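Local coordinates for SusD-like carbohydrate binding protein BF1063 (Bacteroides fragilis NCTC 9343, PDB 3I4G) that probably binds carbohydrate at the outer membrane of Bacteroides fragilis, as a member of the SusD family of glycan-binding lipoproteins, at residues Asp38-Asn43 and Asp374-Asn379; Trp48-Met53 and Pro267-Ser272; Ser60-Asp65 and Glu443-Leu448; Thr244-Ser247 and Phe253-Gln256. All blocks are in the same frame, centred on the assembly; numbering follows the deposited sequence.

Contact 1: residues Asp38-Asn43 and Asp374-Asn379. With EDO (1,2-ethanediol), chain C.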
loop_
_atom_site.group_PDB
_atom_site.type_symbol
_atom_site.label_atom_id
_atom_site.label_comp_id
_atom_site.label_asym_id
_atom_site.label_seq_id
_atom_site.Cartn_x
_atom_site.Cartn_y
_atom_site.Cartn_z
ATOM N N ASP A 38 -3.854 -18.134 6.830
ATOM C CA ASP A 38 -4.987 -17.669 7.588
ATOM C C ASP A 38 -4.575 -16.921 8.843
ATOM O O ASP A 38 -3.809 -17.440 9.657
ATOM C CB ASP A 38 -5.829 -18.899 7.981
ATOM C CG ASP A 38 -7.079 -18.551 8.761
ATOM O OD1 ASP A 38 -7.588 -17.420 8.636
ATOM O OD2 ASP A 38 -7.560 -19.446 9.501
ATOM N N GLY A 39 -5.071 -15.691 8.983
ATOM C CA GLY A 39 -4.910 -14.943 10.208
ATOM C C GLY A 39 -3.781 -13.995 10.443
ATOM O O GLY A 39 -3.345 -13.293 9.542
ATOM N N VAL A 40 -3.333 -13.969 11.690
ATOM C CA VAL A 40 -2.328 -13.009 12.134
ATOM C C VAL A 40 -0.970 -13.351 11.580
ATOM O O VAL A 40 -0.566 -14.532 11.581
ATOM C CB VAL A 40 -2.284 -12.989 13.650
ATOM C CG1 VAL A 40 -1.132 -12.145 14.198
ATOM C CG2 VAL A 40 -3.648 -12.477 14.198
ATOM N N GLU A 41 -0.272 -12.334 11.095
ATOM C CA GLU A 41 1.120 -12.499 10.650
ATOM C C GLU A 41 1.936 -11.423 11.320
ATOM O O GLU A 41 1.492 -10.298 11.486
ATOM C CB GLU A 41 1.237 -12.449 9.142
ATOM C CG GLU A 41 0.773 -11.180 8.499
ATOM C CD GLU A 41 0.971 -11.116 7.015
ATOM O OE1 GLU A 41 1.192 -12.168 6.367
ATOM O OE2 GLU A 41 0.950 -9.993 6.462
ATOM N N TYR A 42 3.173 -11.771 11.675
ATOM C CA TYR A 42 4.088 -10.881 12.384
ATOM C C TYR A 42 5.140 -10.299 11.479
ATOM O O TYR A 42 6.014 -9.553 11.924
ATOM C CB TYR A 42 4.728 -11.630 13.555
ATOM C CG TYR A 42 3.668 -12.072 14.544
ATOM C CD1 TYR A 42 3.076 -11.152 15.403
ATOM C CD2 TYR A 42 3.193 -13.384 14.555
ATOM C CE1 TYR A 42 2.086 -11.557 16.293
ATOM C CE2 TYR A 42 2.192 -13.763 15.438
ATOM C CZ TYR A 42 1.659 -12.833 16.285
ATOM O OH TYR A 42 0.655 -13.205 17.198
ATOM N N ASN A 43 5.003 -10.564 10.175
ATOM C CA ASN A 43 5.893 -10.098 9.144
ATOM C C ASN A 43 5.177 -10.313 7.824
ATOM O O ASN A 43 4.155 -11.010 7.782
ATOM C CB ASN A 43 7.237 -10.835 9.217
ATOM C CG ASN A 43 7.080 -12.278 9.445
ATOM O OD1 ASN A 43 6.547 -13.013 8.598
ATOM N ND2 ASN A 43 7.464 -12.716 10.657
ATOM N N ASP A 374 -14.353 -13.233 14.654
ATOM C CA ASP A 374 -13.018 -13.562 15.140
ATOM C C ASP A 374 -12.046 -12.543 14.567
ATOM O O ASP A 374 -11.737 -12.569 13.364
ATOM C CB ASP A 374 -12.630 -14.990 14.733
ATOM C CG ASP A 374 -11.304 -15.432 15.295
ATOM O OD1 ASP A 374 -10.561 -14.627 15.863
ATOM O OD2 ASP A 374 -10.996 -16.656 15.165
ATOM N N VAL A 375 -11.530 -11.679 15.442
ATOM C CA VAL A 375 -10.588 -10.642 14.987
ATOM C C VAL A 375 -9.284 -11.216 14.437
ATOM O O VAL A 375 -8.568 -10.488 13.738
ATOM C CB VAL A 375 -10.282 -9.586 16.063
ATOM C CG1 VAL A 375 -11.565 -8.798 16.362
ATOM C CG2 VAL A 375 -9.658 -10.188 17.329
ATOM N N GLN A 376 -8.996 -12.487 14.719
ATOM C CA GLN A 376 -7.801 -13.145 14.207
ATOM C C GLN A 376 -8.035 -13.789 12.833
ATOM O O GLN A 376 -7.100 -14.213 12.191
ATOM C CB GLN A 376 -7.299 -14.215 15.186
ATOM C CG GLN A 376 -6.896 -13.655 16.507
ATOM C CD GLN A 376 -6.340 -14.674 17.500
ATOM O OE1 GLN A 376 -6.465 -15.888 17.323
ATOM N NE2 GLN A 376 -5.740 -14.171 18.569
ATOM N N SER A 377 -9.277 -13.887 12.395
ATOM C CA SER A 377 -9.603 -14.515 11.120
ATOM C C SER A 377 -10.944 -13.962 10.666
ATOM O O SER A 377 -11.998 -14.593 10.782
ATOM C CB SER A 377 -9.647 -16.021 11.285
ATOM O OG SER A 377 -9.897 -16.687 10.052
ATOM N N ALA A 378 -10.868 -12.776 10.088
ATOM C CA ALA A 378 -12.028 -11.976 9.713
ATOM C C ALA A 378 -12.197 -11.894 8.224
ATOM O O ALA A 378 -11.274 -12.124 7.437
ATOM C CB ALA A 378 -11.853 -10.544 10.280
ATOM N N ASN A 379 -13.407 -11.514 7.827
ATOM C CA ASN A 379 -13.622 -11.097 6.476
ATOM C C ASN A 379 -12.881 -9.790 6.271
ATOM O O ASN A 379 -12.749 -8.983 7.190
ATOM C CB ASN A 379 -15.108 -10.857 6.216
ATOM C CG ASN A 379 -15.917 -12.102 6.229
ATOM O OD1 ASN A 379 -15.519 -13.149 5.727
ATOM N ND2 ASN A 379 -17.126 -11.974 6.756
HETATM C C1 EDO C . -12.563 -6.578 9.241
HETATM O O1 EDO C . -11.482 -6.975 8.368
HETATM C C2 EDO C . -13.477 -5.721 8.375
HETATM O O2 EDO C . -14.211 -4.858 9.219
#
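D38 OD1 is gripped twice in the modelled conformer: S377 OG donates to it over 2.8 Å, and the backbone N of G263 donates as well. The hydroxyl meets the syn lone pair, on the side of the other carboxylate oxygen. It is brought there by a chi1 of -177° that swings OG away from its own backbone N; D38 CG has the same anti setting. D38 is deposited in two conformers, so this bond describes one of them.

Beside it the two loops come closest at backbone level, where G39 CA lies 3.0 Å from Q376 O. G39, which has no side chain, lets that carbonyl oxygen come this close. Next along the chain, V40 lays CG2 against the aliphatic stem of Q376, 4.2 Å from its CG. The Q376 amide turns elsewhere, with NE2 hydrogen-bonded to Q268 OE1 on helix 266-270.

Residues 374-379 are shaped by a type I turn from D374 to S377, closed by S377 N to D374 O at 3.0 Å. An Asx turn lies within it: Q376 N donates a hydrogen bond to D374 OD1 at 2.9 Å, coming from 48° out of the carboxylate plane. Farther along, N379 O accepts from O1 of a 1,2-ethanediol at 2.7 Å, a molecule probably from the crystallisation liquor and also hydrogen-bonded to E367 N.

D38 OD1 thus takes two donors, but D38 and Q376 each have a second conformer, so the polar link is probably not permanent at this exposed edge, whereas the backbone approach of G39 to Q376 does not involve those side chains.

Contact 2: residues Trp48-Met53 and Pro267-Ser272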
loop_
_atom_site.group_PDB
_atom_site.type_symbol
_atom_site.label_atom_id
_atom_site.label_comp_id
_atom_site.label_asym_id
_atom_site.label_seq_id
_atom_site.Cartn_x
_atom_site.Cartn_y
_atom_site.Cartn_z
ATOM N N TRP A 48 1.238 -8.134 -0.964
ATOM C CA TRP A 48 -0.150 -7.712 -0.816
ATOM C C TRP A 48 -0.790 -8.152 0.486
ATOM O O TRP A 48 -1.967 -7.910 0.677
ATOM C CB TRP A 48 -1.001 -8.223 -1.978
ATOM C CG TRP A 48 -0.483 -7.768 -3.312
ATOM C CD1 TRP A 48 0.074 -6.565 -3.604
ATOM C CD2 TRP A 48 -0.487 -8.509 -4.551
ATOM N NE1 TRP A 48 0.409 -6.508 -4.927
ATOM C CE2 TRP A 48 0.093 -7.692 -5.526
ATOM C CE3 TRP A 48 -0.894 -9.781 -4.906
ATOM C CZ2 TRP A 48 0.267 -8.102 -6.830
ATOM C CZ3 TRP A 48 -0.723 -10.194 -6.201
ATOM C CH2 TRP A 48 -0.128 -9.377 -7.147
ATOM N N SER A 49 -0.044 -8.810 1.370
ATOM C CA SER A 49 -0.592 -9.204 2.668
ATOM C C SER A 49 -0.732 -7.966 3.553
ATOM O O SER A 49 -0.226 -6.879 3.225
ATOM C CB SER A 49 0.270 -10.255 3.353
ATOM O OG SER A 49 1.459 -9.709 3.919
ATOM N N TYR A 50 -1.427 -8.072 4.667
ATOM C CA TYR A 50 -1.648 -6.832 5.436
ATOM C C TYR A 50 -0.338 -6.265 5.968
ATOM O O TYR A 50 -0.166 -5.050 6.004
ATOM C CB TYR A 50 -2.735 -6.975 6.525
ATOM C CG TYR A 50 -2.431 -7.743 7.777
ATOM C CD1 TYR A 50 -1.655 -7.177 8.768
ATOM C CD2 TYR A 50 -2.930 -9.008 8.009
ATOM C CE1 TYR A 50 -1.409 -7.832 9.932
ATOM C CE2 TYR A 50 -2.657 -9.669 9.196
ATOM C CZ TYR A 50 -1.921 -9.085 10.139
ATOM O OH TYR A 50 -1.687 -9.800 11.304
ATOM N N HIS A 51 0.566 -7.112 6.429
ATOM C CA HIS A 51 1.860 -6.631 6.894
ATOM C C HIS A 51 2.768 -6.294 5.714
ATOM O O HIS A 51 3.605 -5.375 5.805
ATOM C CB HIS A 51 2.521 -7.651 7.825
ATOM C CG HIS A 51 3.636 -7.114 8.681
ATOM N ND1 HIS A 51 4.629 -6.273 8.233
ATOM C CD2 HIS A 51 3.932 -7.390 9.962
ATOM C CE1 HIS A 51 5.477 -6.032 9.225
ATOM N NE2 HIS A 51 5.076 -6.704 10.290
ATOM N N GLY A 52 2.623 -6.963 4.584
ATOM C CA GLY A 52 3.461 -6.670 3.450
ATOM C C GLY A 52 3.117 -5.415 2.695
ATOM O O GLY A 52 4.013 -4.775 2.129
HETATM N N MSE A 53 1.831 -5.060 2.704
HETATM C CA MSE A 53 1.333 -3.911 1.982
HETATM C C MSE A 53 0.943 -2.762 2.910
HETATM O O MSE A 53 1.676 -1.792 3.037
HETATM C CB MSE A 53 0.143 -4.339 1.102
HETATM C CG MSE A 53 -0.486 -3.201 0.235
HETATM SE SE MSE A 53 -1.719 -3.829 -1.058
HETATM C CE MSE A 53 -3.153 -4.274 0.215
ATOM N N PRO A 267 -7.628 -7.060 11.906
ATOM C CA PRO A 267 -8.308 -6.503 13.088
ATOM C C PRO A 267 -7.591 -6.785 14.415
ATOM O O PRO A 267 -7.438 -5.886 15.248
ATOM C CB PRO A 267 -9.682 -7.157 13.028
ATOM C CG PRO A 267 -9.858 -7.491 11.566
ATOM C CD PRO A 267 -8.508 -7.972 11.156
ATOM N N GLN A 268 -7.162 -8.029 14.632
ATOM C CA GLN A 268 -6.431 -8.317 15.856
ATOM C C GLN A 268 -5.236 -7.405 15.985
ATOM O O GLN A 268 -4.882 -6.936 17.089
ATOM C CB GLN A 268 -5.972 -9.775 15.824
ATOM C CG GLN A 268 -5.067 -10.160 17.010
ATOM C CD GLN A 268 -5.804 -10.186 18.315
ATOM O OE1 GLN A 268 -6.353 -11.228 18.690
ATOM N NE2 GLN A 268 -5.886 -9.039 18.986
ATOM N N HIS A 269 -4.546 -7.185 14.884
ATOM C CA HIS A 269 -3.348 -6.395 14.929
ATOM C C HIS A 269 -3.548 -4.907 15.024
ATOM O O HIS A 269 -2.746 -4.248 15.694
ATOM C CB HIS A 269 -2.432 -6.657 13.701
ATOM C CG HIS A 269 -1.147 -7.325 14.074
ATOM N ND1 HIS A 269 -0.595 -8.352 13.340
ATOM C CD2 HIS A 269 -0.303 -7.088 15.104
ATOM C CE1 HIS A 269 0.528 -8.737 13.933
ATOM N NE2 HIS A 269 0.729 -7.987 15.004
ATOM N N ALA A 270 -4.580 -4.389 14.377
ATOM C CA ALA A 270 -4.689 -2.932 14.182
ATOM C C ALA A 270 -5.880 -2.236 14.824
ATOM O O ALA A 270 -5.948 -1.015 14.768
ATOM C CB ALA A 270 -4.648 -2.588 12.697
ATOM N N LEU A 271 -6.833 -2.989 15.377
ATOM C CA LEU A 271 -7.836 -2.382 16.232
ATOM C C LEU A 271 -7.163 -1.954 17.537
ATOM O O LEU A 271 -6.067 -2.415 17.890
ATOM C CB LEU A 271 -8.987 -3.354 16.545
ATOM C CG LEU A 271 -9.840 -3.712 15.343
ATOM C CD1 LEU A 271 -10.915 -4.774 15.701
ATOM C CD2 LEU A 271 -10.550 -2.485 14.689
ATOM N N SER A 272 -7.832 -1.080 18.303
ATOM C CA SER A 272 -7.320 -0.667 19.596
ATOM C C SER A 272 -7.851 -1.604 20.685
ATOM O O SER A 272 -8.734 -2.448 20.443
ATOM C CB SER A 272 -7.658 0.803 19.878
ATOM O OG SER A 272 -9.000 0.951 20.272
#
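Y50 has its CG between the backbone N and the carbonyl carbon (chi1 74°), which points the ring from the first turn of helix 50-54 at H269 on helix 266-270. H269 answers with a chi1 of -113°, off the staggered positions, bringing ND1 round to the phenol.

The result is one short hydrogen bond, 2.7 Å between Y50 OH and H269 ND1, for which either atom could be the donor. Each ring meets the other at its edge. ND1 lies near the tyrosine plane, and the phenol oxygen lies near the imidazole plane, yet the two planes are turned 68° apart. The rings therefore touch rim to rim without stacking; Y50 CE1 approaches ND1 to 3.5 Å.

Further bonds fix both partners. Y50 OH is also hydrogen-bonded to the backbone N of E41, and the far nitrogen of the imidazole, H269 NE2, binds a sulfonate oxygen of a HEPES molecule that probably came from the crystallisation liquor. The tyrosine's helix is short and weakly bonded, with a wider pi-type turn at 50-53. At its start S49 OG caps G52 N at 3.1 Å, while M53 N reaches S49 O at 2.8 Å.

The arrangement is that of a serine N-cap starting a short helix whose tyrosine is hydrogen-bonded to a histidine of helix 266-270, beside a bound HEPES that may mark a pocket.

Contact 3: residues Ser60-Asp65 and Glu443-Leu448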
loop_
_atom_site.group_PDB
_atom_site.type_symbol
_atom_site.label_atom_id
_atom_site.label_comp_id
_atom_site.label_asym_id
_atom_site.label_seq_id
_atom_site.Cartn_x
_atom_site.Cartn_y
_atom_site.Cartn_z
ATOM N N SER A 60 7.008 4.991 6.137
ATOM C CA SER A 60 6.815 6.268 5.486
ATOM C C SER A 60 6.559 7.380 6.497
ATOM O O SER A 60 6.425 7.134 7.690
ATOM C CB SER A 60 5.617 6.209 4.522
ATOM O OG SER A 60 4.383 6.269 5.185
ATOM N N ASP A 61 6.465 8.589 5.970
ATOM C CA ASP A 61 6.108 9.775 6.727
ATOM C C ASP A 61 4.649 9.790 7.221
ATOM O O ASP A 61 4.300 10.666 7.992
ATOM C CB ASP A 61 6.467 11.068 5.945
ATOM C CG ASP A 61 5.927 11.121 4.536
ATOM O OD1 ASP A 61 5.554 10.064 3.958
ATOM O OD2 ASP A 61 5.937 12.219 3.952
ATOM N N ASN A 62 3.846 8.832 6.801
ATOM C CA ASN A 62 2.456 8.749 7.208
ATOM C C ASN A 62 2.197 8.048 8.518
ATOM O O ASN A 62 1.127 8.260 9.112
ATOM C CB ASN A 62 1.614 8.011 6.136
ATOM C CG ASN A 62 1.302 8.826 4.906
ATOM O OD1 ASN A 62 1.528 10.031 4.865
ATOM N ND2 ASN A 62 0.701 8.171 3.924
ATOM N N ALA A 63 3.110 7.199 8.995
ATOM C CA ALA A 63 2.757 6.324 10.102
ATOM C C ALA A 63 3.992 5.806 10.804
ATOM O O ALA A 63 5.119 6.101 10.418
ATOM C CB ALA A 63 1.873 5.177 9.609
ATOM N N PHE A 64 3.744 5.047 11.852
ATOM C CA PHE A 64 4.768 4.516 12.743
ATOM C C PHE A 64 4.354 3.122 13.170
ATOM O O PHE A 64 3.177 2.802 13.264
ATOM C CB PHE A 64 4.892 5.441 13.936
ATOM C CG PHE A 64 5.942 5.051 14.960
ATOM C CD1 PHE A 64 7.277 5.263 14.670
ATOM C CD2 PHE A 64 5.609 4.623 16.224
ATOM C CE1 PHE A 64 8.288 4.959 15.609
ATOM C CE2 PHE A 64 6.591 4.339 17.156
ATOM C CZ PHE A 64 7.940 4.508 16.851
ATOM N N ASP A 65 5.350 2.292 13.446
ATOM C CA ASP A 65 5.128 0.931 13.917
ATOM C C ASP A 65 5.125 0.926 15.439
ATOM O O ASP A 65 6.089 1.378 16.036
ATOM C CB ASP A 65 6.249 0.032 13.384
ATOM C CG ASP A 65 5.935 -1.411 13.501
ATOM O OD1 ASP A 65 5.949 -1.927 14.611
ATOM O OD2 ASP A 65 5.649 -2.078 12.492
ATOM N N GLU A 443 -2.308 15.225 -3.552
ATOM C CA GLU A 443 -3.600 14.595 -3.650
ATOM C C GLU A 443 -3.443 13.089 -3.559
ATOM O O GLU A 443 -4.255 12.421 -2.939
ATOM C CB GLU A 443 -4.306 15.004 -4.946
ATOM C CG GLU A 443 -5.732 14.538 -5.000
ATOM C CD GLU A 443 -6.609 15.253 -3.964
ATOM O OE1 GLU A 443 -6.352 16.443 -3.604
ATOM O OE2 GLU A 443 -7.595 14.647 -3.517
ATOM N N ARG A 444 -2.423 12.543 -4.206
ATOM C CA ARG A 444 -2.161 11.161 -4.147
ATOM C C ARG A 444 -1.900 10.722 -2.696
ATOM O O ARG A 444 -2.372 9.679 -2.237
ATOM C CB ARG A 444 -0.967 10.842 -5.057
ATOM C CG ARG A 444 -0.629 9.434 -5.161
ATOM C CD ARG A 444 0.596 9.283 -6.114
ATOM N NE ARG A 444 0.974 7.903 -6.171
ATOM C CZ ARG A 444 0.624 7.034 -7.095
ATOM N NH1 ARG A 444 -0.119 7.378 -8.153
ATOM N NH2 ARG A 444 1.037 5.806 -6.938
ATOM N N ARG A 445 -1.130 11.498 -1.945
ATOM C CA ARG A 445 -0.863 11.208 -0.530
ATOM C C ARG A 445 -2.161 11.100 0.253
ATOM O O ARG A 445 -2.383 10.146 1.006
ATOM C CB ARG A 445 0.009 12.301 0.089
ATOM C CG ARG A 445 0.385 11.990 1.493
ATOM C CD ARG A 445 1.184 13.043 2.194
ATOM N NE ARG A 445 1.667 12.501 3.497
ATOM C CZ ARG A 445 2.370 13.172 4.392
ATOM N NH1 ARG A 445 2.685 14.436 4.209
ATOM N NH2 ARG A 445 2.733 12.565 5.505
ATOM N N ILE A 446 -3.040 12.068 0.070
ATOM C CA ILE A 446 -4.294 12.063 0.799
ATOM C C ILE A 446 -5.216 10.941 0.363
ATOM O O ILE A 446 -5.727 10.157 1.166
ATOM C CB ILE A 446 -5.019 13.426 0.623
ATOM C CG1 ILE A 446 -4.202 14.577 1.204
ATOM C CG2 ILE A 446 -6.430 13.387 1.236
ATOM C CD1 ILE A 446 -3.729 14.390 2.629
ATOM N N GLU A 447 -5.381 10.793 -0.944
ATOM C CA GLU A 447 -6.312 9.784 -1.455
ATOM C C GLU A 447 -5.936 8.374 -1.059
ATOM O O GLU A 447 -6.810 7.580 -0.695
ATOM C CB GLU A 447 -6.407 9.906 -2.971
ATOM C CG GLU A 447 -7.283 8.876 -3.616
ATOM C CD GLU A 447 -8.751 8.947 -3.257
ATOM O OE1 GLU A 447 -9.199 9.995 -2.757
ATOM O OE2 GLU A 447 -9.455 7.945 -3.478
ATOM N N LEU A 448 -4.642 8.061 -1.088
ATOM C CA LEU A 448 -4.172 6.702 -0.851
ATOM C C LEU A 448 -3.592 6.484 0.523
ATOM O O LEU A 448 -3.008 5.431 0.771
ATOM C CB LEU A 448 -3.109 6.349 -1.902
ATOM C CG LEU A 448 -3.529 6.457 -3.356
ATOM C CD1 LEU A 448 -2.300 6.240 -4.273
ATOM C CD2 LEU A 448 -4.657 5.481 -3.701
HETATM O O HOH W 1 -0.318 8.357 1.199
#
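R445 and N62 form a side-on grip, in which NE and NH2 of one guanidinium both donate to a single amide oxygen; it ties helix 433-447 of the helix-rich SusD fold to the turn leading into strand 63-65. N62 OD1 sits 2.8 Å from R445 NE and 2.9 Å from R445 NH2, in the guanidinium plane. Amide and guanidinium are only 6° from coplanar, and the fully extended arginine chain slides past N62 in the opposite direction.

D61 adds charge from above. Its carboxylate stacks on one face of the R445 guanidinium, planes 10° apart, and OD2 forms a salt bridge 3.6 Å from NH2 to which no N-H points. The stronger partner of D61 is R454 on helix 454-461, while D286 makes a second salt bridge to R445 NH2. This buried cluster of opposite charges probably favours the ionised forms.

The other end of the amide is held by a water, which accepts from N62 ND2 at 2.9 Å and donates to R445 O at 2.7 Å. N62 belongs to a type I turn from S60 to A63, which also contains an ST turn: S60 OG accepts from N62 N at 3.1 Å.

Contact 4: residues Thr244-Ser247 and Phe253-Gln256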
loop_
_atom_site.group_PDB
_atom_site.type_symbol
_atom_site.label_atom_id
_atom_site.label_comp_id
_atom_site.label_asym_id
_atom_site.label_seq_id
_atom_site.Cartn_x
_atom_site.Cartn_y
_atom_site.Cartn_z
ATOM N N THR A 244 -18.826 -4.398 0.725
ATOM C CA THR A 244 -18.976 -3.512 -0.400
ATOM C C THR A 244 -17.788 -3.367 -1.338
ATOM O O THR A 244 -17.903 -2.791 -2.420
ATOM C CB THR A 244 -19.282 -2.110 0.199
ATOM O OG1 THR A 244 -18.312 -1.779 1.204
ATOM C CG2 THR A 244 -20.688 -2.071 0.834
ATOM N N GLY A 245 -16.627 -3.844 -0.905
ATOM C CA GLY A 245 -15.407 -3.613 -1.638
ATOM C C GLY A 245 -15.252 -4.297 -2.965
ATOM O O GLY A 245 -14.349 -3.950 -3.728
ATOM N N THR A 246 -16.072 -5.309 -3.238
ATOM C CA THR A 246 -16.036 -5.968 -4.542
ATOM C C THR A 246 -17.255 -5.641 -5.393
ATOM O O THR A 246 -17.336 -6.160 -6.518
ATOM C CB THR A 246 -15.941 -7.510 -4.425
ATOM O OG1 THR A 246 -17.155 -8.025 -3.887
ATOM C CG2 THR A 246 -14.779 -7.933 -3.569
ATOM N N SER A 247 -18.160 -4.801 -4.910
ATOM C CA SER A 247 -19.367 -4.457 -5.663
ATOM C C SER A 247 -19.367 -2.970 -6.040
ATOM O O SER A 247 -20.339 -2.221 -5.822
ATOM C CB SER A 247 -20.595 -4.823 -4.847
ATOM O OG SER A 247 -20.634 -4.032 -3.678
ATOM N N PHE A 253 -8.013 -4.288 -8.709
ATOM C CA PHE A 253 -7.301 -5.474 -8.210
ATOM C C PHE A 253 -7.287 -5.369 -6.695
ATOM O O PHE A 253 -6.990 -4.309 -6.155
ATOM C CB PHE A 253 -5.891 -5.602 -8.818
ATOM C CG PHE A 253 -5.215 -6.913 -8.497
ATOM C CD1 PHE A 253 -5.678 -8.096 -9.026
ATOM C CD2 PHE A 253 -4.111 -6.963 -7.665
ATOM C CE1 PHE A 253 -5.105 -9.307 -8.666
ATOM C CE2 PHE A 253 -3.525 -8.190 -7.336
ATOM C CZ PHE A 253 -4.026 -9.343 -7.825
ATOM N N TYR A 254 -7.551 -6.463 -6.006
ATOM C CA TYR A 254 -7.700 -6.461 -4.556
ATOM C C TYR A 254 -7.469 -7.831 -3.993
ATOM O O TYR A 254 -7.458 -8.850 -4.734
ATOM C CB TYR A 254 -9.114 -5.972 -4.191
ATOM C CG TYR A 254 -10.219 -6.658 -4.942
ATOM C CD1 TYR A 254 -10.650 -7.938 -4.565
ATOM C CD2 TYR A 254 -10.836 -6.046 -6.034
ATOM C CE1 TYR A 254 -11.693 -8.572 -5.287
ATOM C CE2 TYR A 254 -11.852 -6.658 -6.719
ATOM C CZ TYR A 254 -12.281 -7.903 -6.348
ATOM O OH TYR A 254 -13.305 -8.522 -7.069
ATOM N N ILE A 255 -7.304 -7.892 -2.671
ATOM C CA ILE A 255 -7.232 -9.145 -1.933
ATOM C C ILE A 255 -8.491 -9.268 -1.085
ATOM O O ILE A 255 -8.769 -8.395 -0.254
ATOM C CB ILE A 255 -5.994 -9.220 -1.019
ATOM C CG1 ILE A 255 -4.696 -8.805 -1.718
ATOM C CG2 ILE A 255 -5.913 -10.627 -0.459
ATOM C CD1 ILE A 255 -4.370 -9.594 -3.020
ATOM N N GLN A 256 -9.272 -10.325 -1.329
ATOM C CA GLN A 256 -10.457 -10.599 -0.566
ATOM C C GLN A 256 -10.146 -11.695 0.450
ATOM O O GLN A 256 -9.638 -12.744 0.071
ATOM C CB GLN A 256 -11.610 -11.042 -1.468
ATOM C CG GLN A 256 -12.842 -11.441 -0.699
ATOM C CD GLN A 256 -13.982 -11.739 -1.597
ATOM O OE1 GLN A 256 -13.963 -12.754 -2.323
ATOM N NE2 GLN A 256 -14.994 -10.920 -1.540
HETATM O O HOH W 2 -14.966 -6.698 -8.200
HETATM O O HOH W 3 -17.177 -10.704 -3.155
#
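T246 meets Y254 and Q256 directly through its methyl group. CG2 lies 3.6 Å from Y254 CE1, approaching the ring obliquely, and also 3.6 Å from Q256 NE2. It touches both side chains, which project from the same side of strand 254-257; the T246 side chain crosses each at about a right angle. The threonine's chi1 of 68° sets this up by placing CG2 anti to the carbonyl carbon and OG1 between that carbon and the backbone N.

The polar link is made through water, once at each of these two partners. One water donates to T246 O at 3.0 Å and lies 2.7 Å from Y254 OH. A second lies 2.8 Å from T246 OG1 and accepts from Q256 NE2 at 2.7 Å. Backbone and side-chain oxygens of a single threonine are in this way both joined to the strand.

Hydrogen bonds within the loop shape the part that presents T246. A type I turn runs from T244 to S247, with S247 N hydrogen-bonded to T244 O at 3.2 Å, and the side chain of N251 donates through ND2 to G245 O.

The turn belongs to the loop after helix 214-227, and the chain reaches strand 254-257 through the short strand 251-252 and a corner at F253. Strand 254-257 pairs antiparallel with strand 380-386, whose L381 touches both T246 and Y254.

Contacts 1 and 2 form one continuous region, their centres about 8 Å apart: E41 OE2 of residues 38-43 probably hydrogen-bonds S49 OG (2.6 Å) and H51 N (2.9 Å). Contact 2 is nested within the chain loop closed by contact 1, and its HEPES-bound histidine lies beside the E41 backbone. Contact 4 joins contact 2 by packing, W48 CH2 lying 3.6 Å from F253 CE2, although their centres are about 16 Å apart. Contact 3 touches none of the others; its nearest atoms are about 5 Å from contact 2, whose helix 50-54 precedes strand 63-65. Contacts 1, 2 and 3 each join early chain segments to much later ones.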